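Local coordinates for adhesin competence repressor (Streptococcus pyogenes serotype M3, PDB 5JLU), which senses zinc and, as a DNA-binding transcription regulator of the MarR family, controls gene expression in response to the metal, at residues A74-G86 and V95-I107. Sequence-based numbering, arbitrary orientation.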
# COMPACT_ATOMS: atom_id res chain seq x y z
N ALA A 74 12.40 12.32 -1.67
CA ALA A 74 12.73 11.28 -0.69
C ALA A 74 14.19 11.31 -0.28
O ALA A 74 14.50 11.19 0.91
CB ALA A 74 12.43 9.91 -1.26
N ILE A 75 15.09 11.55 -1.23
CA ILE A 75 16.50 11.71 -0.89
C ILE A 75 16.83 12.98 -0.06
O ILE A 75 17.62 12.90 0.91
CB ILE A 75 17.38 11.64 -2.12
CG1 ILE A 75 17.42 10.19 -2.68
CG2 ILE A 75 18.81 12.06 -1.77
CD1 ILE A 75 18.09 10.08 -4.02
N LYS A 76 16.22 14.11 -0.36
CA LYS A 76 16.43 15.28 0.51
C LYS A 76 16.05 15.02 1.98
O LYS A 76 16.80 15.32 2.93
CB LYS A 76 15.69 16.46 -0.03
CG LYS A 76 16.45 17.19 -1.13
CD LYS A 76 15.58 18.31 -1.75
CE LYS A 76 16.35 18.76 -3.02
NZ LYS A 76 15.53 19.74 -3.82
N SER A 77 14.90 14.40 2.17
CA SER A 77 14.47 14.08 3.55
C SER A 77 15.41 13.06 4.19
O SER A 77 15.72 13.13 5.37
CB SER A 77 13.00 13.57 3.50
OG SER A 77 12.65 12.87 4.63
N LEU A 78 15.90 12.11 3.42
CA LEU A 78 16.88 11.15 3.95
C LEU A 78 18.24 11.80 4.35
O LEU A 78 18.83 11.49 5.40
CB LEU A 78 17.10 10.03 2.92
CG LEU A 78 15.92 9.03 2.82
CD1 LEU A 78 16.14 8.05 1.72
CD2 LEU A 78 15.82 8.28 4.12
N VAL A 79 18.76 12.64 3.47
CA VAL A 79 19.97 13.39 3.78
C VAL A 79 19.70 14.22 5.06
O VAL A 79 20.53 14.22 5.97
CB VAL A 79 20.36 14.29 2.64
CG1 VAL A 79 21.49 15.28 3.08
CG2 VAL A 79 20.80 13.48 1.40
N LYS A 80 18.55 14.88 5.15
CA LYS A 80 18.19 15.67 6.34
C LYS A 80 18.23 14.82 7.62
O LYS A 80 18.69 15.29 8.63
CB LYS A 80 16.83 16.38 6.22
CG LYS A 80 16.36 17.12 7.52
CD LYS A 80 14.84 17.29 7.65
CE LYS A 80 14.40 17.56 9.11
NZ LYS A 80 13.25 16.73 9.55
N GLN A 81 17.84 13.55 7.53
CA GLN A 81 17.89 12.63 8.69
C GLN A 81 19.19 11.87 8.84
O GLN A 81 19.24 10.87 9.55
CB GLN A 81 16.71 11.66 8.60
CG GLN A 81 15.37 12.42 8.55
CD GLN A 81 14.18 11.44 8.39
OE1 GLN A 81 13.77 10.79 9.35
NE2 GLN A 81 13.64 11.33 7.19
N ASP A 82 20.24 12.34 8.16
CA ASP A 82 21.56 11.74 8.26
C ASP A 82 21.56 10.27 7.83
O ASP A 82 22.30 9.44 8.39
CB ASP A 82 22.06 11.87 9.70
CG ASP A 82 22.24 13.33 10.13
OD1 ASP A 82 22.83 14.14 9.37
OD2 ASP A 82 21.77 13.68 11.23
N MET A 83 20.76 9.95 6.82
CA MET A 83 20.62 8.56 6.37
C MET A 83 21.47 8.26 5.13
O MET A 83 21.89 7.15 4.91
CB MET A 83 19.12 8.30 6.11
CG MET A 83 18.61 7.03 6.71
SD MET A 83 18.74 7.00 8.49
CE MET A 83 17.02 7.16 8.86
N LEU A 84 21.71 9.27 4.31
CA LEU A 84 22.44 9.16 3.02
C LEU A 84 23.41 10.27 2.90
O LEU A 84 23.17 11.33 3.43
CB LEU A 84 21.50 9.37 1.77
CG LEU A 84 20.48 8.30 1.42
CD1 LEU A 84 19.66 8.53 0.19
CD2 LEU A 84 21.17 6.97 1.35
N ALA A 85 24.45 10.04 2.12
CA ALA A 85 25.38 11.06 1.75
C ALA A 85 25.64 10.90 0.26
O ALA A 85 25.69 9.79 -0.27
CB ALA A 85 26.68 10.93 2.53
N GLY A 86 25.71 12.04 -0.40
CA GLY A 86 25.92 12.15 -1.82
C GLY A 86 27.38 12.48 -2.06
O GLY A 86 27.99 13.24 -1.29
N VAL A 95 26.85 14.04 -12.27
CA VAL A 95 26.31 12.79 -11.73
C VAL A 95 26.57 12.74 -10.26
O VAL A 95 27.69 12.93 -9.82
CB VAL A 95 26.93 11.55 -12.46
CG1 VAL A 95 26.43 10.25 -11.88
CG2 VAL A 95 26.58 11.58 -13.95
N THR A 96 25.52 12.51 -9.50
CA THR A 96 25.67 12.28 -8.07
C THR A 96 25.22 10.86 -7.71
O THR A 96 24.08 10.47 -8.06
CB THR A 96 24.84 13.24 -7.22
OG1 THR A 96 25.17 14.55 -7.59
CG2 THR A 96 25.15 13.07 -5.75
N TYR A 97 26.06 10.20 -6.93
CA TYR A 97 25.82 8.87 -6.37
C TYR A 97 25.53 9.01 -4.88
O TYR A 97 26.20 9.76 -4.14
CB TYR A 97 27.06 8.03 -6.50
CG TYR A 97 27.33 7.64 -7.92
CD1 TYR A 97 26.44 6.82 -8.63
CD2 TYR A 97 28.44 8.13 -8.59
CE1 TYR A 97 26.67 6.48 -9.97
CE2 TYR A 97 28.68 7.79 -9.93
CZ TYR A 97 27.81 6.99 -10.61
OH TYR A 97 28.08 6.71 -11.93
N PHE A 98 24.56 8.23 -4.43
CA PHE A 98 24.18 8.18 -3.06
C PHE A 98 24.60 6.89 -2.43
O PHE A 98 24.70 5.83 -3.06
CB PHE A 98 22.69 8.46 -2.94
CG PHE A 98 22.35 9.89 -3.26
CD1 PHE A 98 22.62 10.89 -2.36
CD2 PHE A 98 21.84 10.22 -4.48
CE1 PHE A 98 22.36 12.22 -2.64
CE2 PHE A 98 21.59 11.55 -4.78
CZ PHE A 98 21.82 12.53 -3.88
N GLU A 99 24.96 7.03 -1.18
CA GLU A 99 25.19 5.86 -0.36
C GLU A 99 24.82 6.07 1.08
O GLU A 99 24.67 7.20 1.57
CB GLU A 99 26.64 5.43 -0.49
CG GLU A 99 27.62 6.31 0.23
CD GLU A 99 29.07 6.06 -0.23
OE1 GLU A 99 29.92 6.74 0.37
OE2 GLU A 99 29.35 5.22 -1.15
N LEU A 100 24.67 4.95 1.74
CA LEU A 100 24.16 4.90 3.08
C LEU A 100 25.22 5.43 4.07
O LEU A 100 26.41 5.13 3.91
CB LEU A 100 23.83 3.43 3.41
CG LEU A 100 22.38 2.92 3.19
CD1 LEU A 100 21.95 3.04 1.75
CD2 LEU A 100 22.29 1.49 3.67
N THR A 101 24.79 6.15 5.08
CA THR A 101 25.66 6.48 6.17
C THR A 101 25.57 5.31 7.15
O THR A 101 24.66 4.49 7.05
CB THR A 101 25.18 7.70 6.90
OG1 THR A 101 23.88 7.42 7.47
CG2 THR A 101 25.15 8.93 5.94
N GLU A 102 26.50 5.26 8.09
CA GLU A 102 26.57 4.20 9.10
C GLU A 102 25.29 4.01 9.84
O GLU A 102 24.86 2.89 10.08
CB GLU A 102 27.68 4.47 10.16
CG GLU A 102 28.42 3.18 10.54
CD GLU A 102 28.92 2.41 9.32
OE1 GLU A 102 29.42 3.05 8.34
OE2 GLU A 102 28.79 1.16 9.32
N LEU A 103 24.71 5.14 10.23
CA LEU A 103 23.41 5.17 10.91
C LEU A 103 22.22 4.49 10.13
O LEU A 103 21.21 4.05 10.74
CB LEU A 103 23.07 6.64 11.18
CG LEU A 103 21.74 7.00 11.83
CD1 LEU A 103 21.81 6.60 13.30
CD2 LEU A 103 21.43 8.49 11.68
N ALA A 104 22.31 4.47 8.80
CA ALA A 104 21.20 3.91 7.95
C ALA A 104 21.26 2.41 7.86
O ALA A 104 20.26 1.76 7.64
CB ALA A 104 21.28 4.48 6.57
N LYS A 105 22.47 1.86 8.00
CA LYS A 105 22.72 0.45 7.70
C LYS A 105 21.91 -0.53 8.52
O LYS A 105 21.33 -1.42 7.93
CB LYS A 105 24.22 0.12 7.77
CG LYS A 105 24.95 0.67 6.56
CD LYS A 105 26.47 0.58 6.64
CE LYS A 105 27.10 1.55 5.65
NZ LYS A 105 28.26 0.98 4.91
N PRO A 106 21.82 -0.35 9.85
CA PRO A 106 20.89 -1.19 10.62
C PRO A 106 19.45 -1.01 10.22
O PRO A 106 18.70 -1.95 10.31
CB PRO A 106 21.07 -0.71 12.08
CG PRO A 106 22.08 0.42 12.04
CD PRO A 106 22.80 0.31 10.73
N ILE A 107 19.06 0.21 9.81
CA ILE A 107 17.67 0.49 9.43
C ILE A 107 17.34 -0.24 8.14
O ILE A 107 16.37 -0.95 8.07
CB ILE A 107 17.40 1.98 9.28
CG1 ILE A 107 17.94 2.78 10.50
CG2 ILE A 107 15.91 2.23 9.14
CD1 ILE A 107 17.49 2.25 11.85
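Ala85 and Glu99 face each other as the hydrogen-bonded pair of an antiparallel hairpin: Ala85 N reaches Glu99 O at 2.9 Å and Glu99 N returns to Ala85 O at 3.0 Å. Gly86 and Phe98 follow as a non-hydrogen-bonded pair, where Gly86 CA gives a CA-H...O contact to Tyr97 O.

Toward the other end, Thr101 grips the turn after helix 68-80 with two bonds. Its OG1, set between its own backbone N and carbonyl carbon (chi1 63°), donates to Asp82 O at 2.7 Å, tilted from the carbonyl plane. Its backbone N donates to Met83 O at 3.1 Å. Both bonds join the residues just after the helix to the one that follows strand 96-100. Asp82, with positive phi, is the C' residue of the Schellman motif that ends the helix.

Ile75 CG2 lies over one face of the Phe98 ring, a CH-pi contact 3.8 Å from the centroid, while Thr96 CG2 lies on the opposite face, toward the rim. Leu84 CD2 meets Leu100 CD1 at 4.0 Å, and Met83 CG packs on Ala104 CB at 3.7 Å.

The hairpin is the wing of the MarR-type winged helix-turn-helix, its base joined here to the end of helix 68-80 and the approach to helix 105-127, which carries zinc ligands His111 and His115. Strand 96-100 runs between strands 84-88 and 55-56, and Leu84 and Leu100 both rest on Leu50 of helix 41-52.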